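Local coordinates for regulatory protein SWI6 (Saccharomyces cerevisiae, PDB 1SW6), which acts as the shared regulatory subunit of the SBF and MBF complexes in cell-cycle-dependent transcription, and is represented here by its ankyrin-repeat domain, at residues Y223-L228 / I296-A301. Residues are numbered along the deposited sequence; the frame is centred on the assembly and turned at random.
Sequences YYLDIL and ISIVDA
The branched end of L225 overlaps I298 and A301, which lie one helical turn apart on the helix facing it. One methyl does all the touching: L225 CD2 comes within 4.1 Å of I298 CG1, and the same CD2 lies 4.2 Å from A301 CB. L225 points toward the facing helix, and with CG anti to the backbone N (chi1 173°) its CD2 reaches both neighbours. I298 meets it with the CG1 methylene of its longer branch, the two side chains crossing at a slant; a branched aliphatic residue suits this buried, apolar place. A301 presents a single methyl, small enough that the leucine branch can probably lie near the backbone of helix 296-304.

The contact joins the third ankyrin repeat to the fourth, and both residues of the L225–I298 pair are buried. Helix 204-212 extends the apolar layer, with L205 against L225 and I209 against I298; A221, a turn before L225 on helix 218-234, also packs on I298. Toward the more polar border, D226 OD1 is hydrogen-bonded to Y305 OH, just past the end of helix 296-304, and OD2 forms a salt bridge with K222, which the side chains of S297 and A301 also touch.

No hydrogen bond passes directly between the two segments, and they bury just 112 Å² together. Their direct contact is van der Waals packing of aliphatic groups, which needs no particular bond angle and gains from being shielded from water.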
loop_
_atom_site.group_PDB
_atom_site.type_symbol
_atom_site.label_atom_id
_atom_site.label_comp_id
_atom_site.label_asym_id
_atom_site.label_seq_id
_atom_site.Cartn_x
_atom_site.Cartn_y
_atom_site.Cartn_z
ATOM N N TYR A 223 -3.757 2.990 -21.348
ATOM C CA TYR A 223 -2.996 1.820 -21.773
ATOM C C TYR A 223 -3.691 0.516 -21.397
ATOM O O TYR A 223 -3.806 -0.399 -22.220
ATOM C CB TYR A 223 -1.616 1.870 -21.127
ATOM C CG TYR A 223 -0.742 0.662 -21.380
ATOM C CD1 TYR A 223 0.030 0.569 -22.535
ATOM C CD2 TYR A 223 -0.635 -0.352 -20.426
ATOM C CE1 TYR A 223 0.902 -0.496 -22.733
ATOM C CE2 TYR A 223 0.233 -1.426 -20.615
ATOM C CZ TYR A 223 1.004 -1.482 -21.771
ATOM O OH TYR A 223 1.924 -2.489 -21.929
ATOM N N TYR A 224 -4.147 0.426 -20.149
ATOM C CA TYR A 224 -4.829 -0.772 -19.667
ATOM C C TYR A 224 -6.093 -1.061 -20.478
ATOM O O TYR A 224 -6.332 -2.200 -20.905
ATOM C CB TYR A 224 -5.172 -0.611 -18.175
ATOM C CG TYR A 224 -3.959 -0.605 -17.258
ATOM C CD1 TYR A 224 -3.979 0.091 -16.058
ATOM C CD2 TYR A 224 -2.794 -1.315 -17.590
ATOM C CE1 TYR A 224 -2.867 0.094 -15.191
ATOM C CE2 TYR A 224 -1.670 -1.319 -16.737
ATOM C CZ TYR A 224 -1.718 -0.608 -15.542
ATOM O OH TYR A 224 -0.621 -0.568 -14.710
ATOM N N LEU A 225 -6.887 -0.023 -20.704
ATOM C CA LEU A 225 -8.120 -0.155 -21.471
ATOM C C LEU A 225 -7.866 -0.665 -22.882
ATOM O O LEU A 225 -8.510 -1.624 -23.318
ATOM C CB LEU A 225 -8.851 1.183 -21.537
ATOM C CG LEU A 225 -10.077 1.235 -22.460
ATOM C CD1 LEU A 225 -11.067 0.133 -22.071
ATOM C CD2 LEU A 225 -10.742 2.597 -22.357
ATOM N N ASP A 226 -6.932 -0.041 -23.596
ATOM C CA ASP A 226 -6.649 -0.459 -24.970
ATOM C C ASP A 226 -6.026 -1.849 -25.045
ATOM O O ASP A 226 -6.381 -2.630 -25.915
ATOM C CB ASP A 226 -5.750 0.559 -25.684
ATOM C CG ASP A 226 -6.440 1.897 -25.905
ATOM O OD1 ASP A 226 -7.691 1.930 -25.988
ATOM O OD2 ASP A 226 -5.735 2.921 -26.007
ATOM N N ILE A 227 -5.103 -2.156 -24.141
ATOM C CA ILE A 227 -4.483 -3.480 -24.128
ATOM C C ILE A 227 -5.541 -4.553 -23.879
ATOM O O ILE A 227 -5.514 -5.610 -24.497
ATOM C CB ILE A 227 -3.396 -3.615 -23.019
ATOM C CG1 ILE A 227 -2.137 -2.845 -23.414
ATOM C CG2 ILE A 227 -3.055 -5.081 -22.791
ATOM C CD1 ILE A 227 -1.533 -3.305 -24.723
ATOM N N LEU A 228 -6.472 -4.279 -22.967
ATOM C CA LEU A 228 -7.530 -5.237 -22.662
ATOM C C LEU A 228 -8.406 -5.524 -23.895
ATOM O O LEU A 228 -8.696 -6.685 -24.204
ATOM C CB LEU A 228 -8.405 -4.709 -21.515
ATOM C CG LEU A 228 -9.636 -5.547 -21.136
ATOM C CD1 LEU A 228 -9.244 -7.006 -21.000
ATOM C CD2 LEU A 228 -10.231 -5.047 -19.833
ATOM N N ILE A 296 -11.421 13.923 -20.603
ATOM C CA ILE A 296 -11.964 13.667 -21.932
ATOM C C ILE A 296 -11.274 12.541 -22.705
ATOM O O ILE A 296 -11.905 11.861 -23.521
ATOM C CB ILE A 296 -11.920 14.942 -22.803
ATOM C CG1 ILE A 296 -12.615 14.683 -24.142
ATOM C CG2 ILE A 296 -10.472 15.362 -23.038
ATOM C CD1 ILE A 296 -12.722 15.898 -25.039
ATOM N N SER A 297 -9.985 12.351 -22.456
ATOM C CA SER A 297 -9.227 11.315 -23.140
ATOM C C SER A 297 -9.872 9.928 -23.060
ATOM O O SER A 297 -10.144 9.310 -24.083
ATOM C CB SER A 297 -7.809 11.253 -22.571
ATOM O OG SER A 297 -7.126 10.102 -23.041
ATOM N N ILE A 298 -10.125 9.447 -21.845
ATOM C CA ILE A 298 -10.707 8.127 -21.670
ATOM C C ILE A 298 -12.215 8.101 -21.969
ATOM O O ILE A 298 -12.772 7.052 -22.278
ATOM C CB ILE A 298 -10.378 7.575 -20.252
ATOM C CG1 ILE A 298 -10.484 6.051 -20.252
ATOM C CG2 ILE A 298 -11.293 8.185 -19.210
ATOM C CD1 ILE A 298 -9.796 5.405 -19.081
ATOM N N VAL A 299 -12.869 9.260 -21.907
ATOM C CA VAL A 299 -14.292 9.339 -22.229
ATOM C C VAL A 299 -14.461 9.022 -23.720
ATOM O O VAL A 299 -15.321 8.227 -24.104
ATOM C CB VAL A 299 -14.860 10.750 -21.982
ATOM C CG1 VAL A 299 -16.269 10.852 -22.576
ATOM C CG2 VAL A 299 -14.877 11.052 -20.501
ATOM N N ASP A 300 -13.642 9.655 -24.556
ATOM C CA ASP A 300 -13.706 9.433 -25.997
ATOM C C ASP A 300 -13.310 8.011 -26.370
ATOM O O ASP A 300 -13.923 7.411 -27.244
ATOM C CB ASP A 300 -12.809 10.428 -26.737
ATOM C CG ASP A 300 -13.380 11.844 -26.741
ATOM O OD1 ASP A 300 -12.682 12.758 -27.234
ATOM O OD2 ASP A 300 -14.523 12.046 -26.254
ATOM N N ALA A 301 -12.286 7.469 -25.713
ATOM C CA ALA A 301 -11.863 6.100 -26.012
ATOM C C ALA A 301 -13.035 5.141 -25.771
ATOM O O ALA A 301 -13.332 4.286 -26.611
ATOM C CB ALA A 301 -10.684 5.716 -25.149
#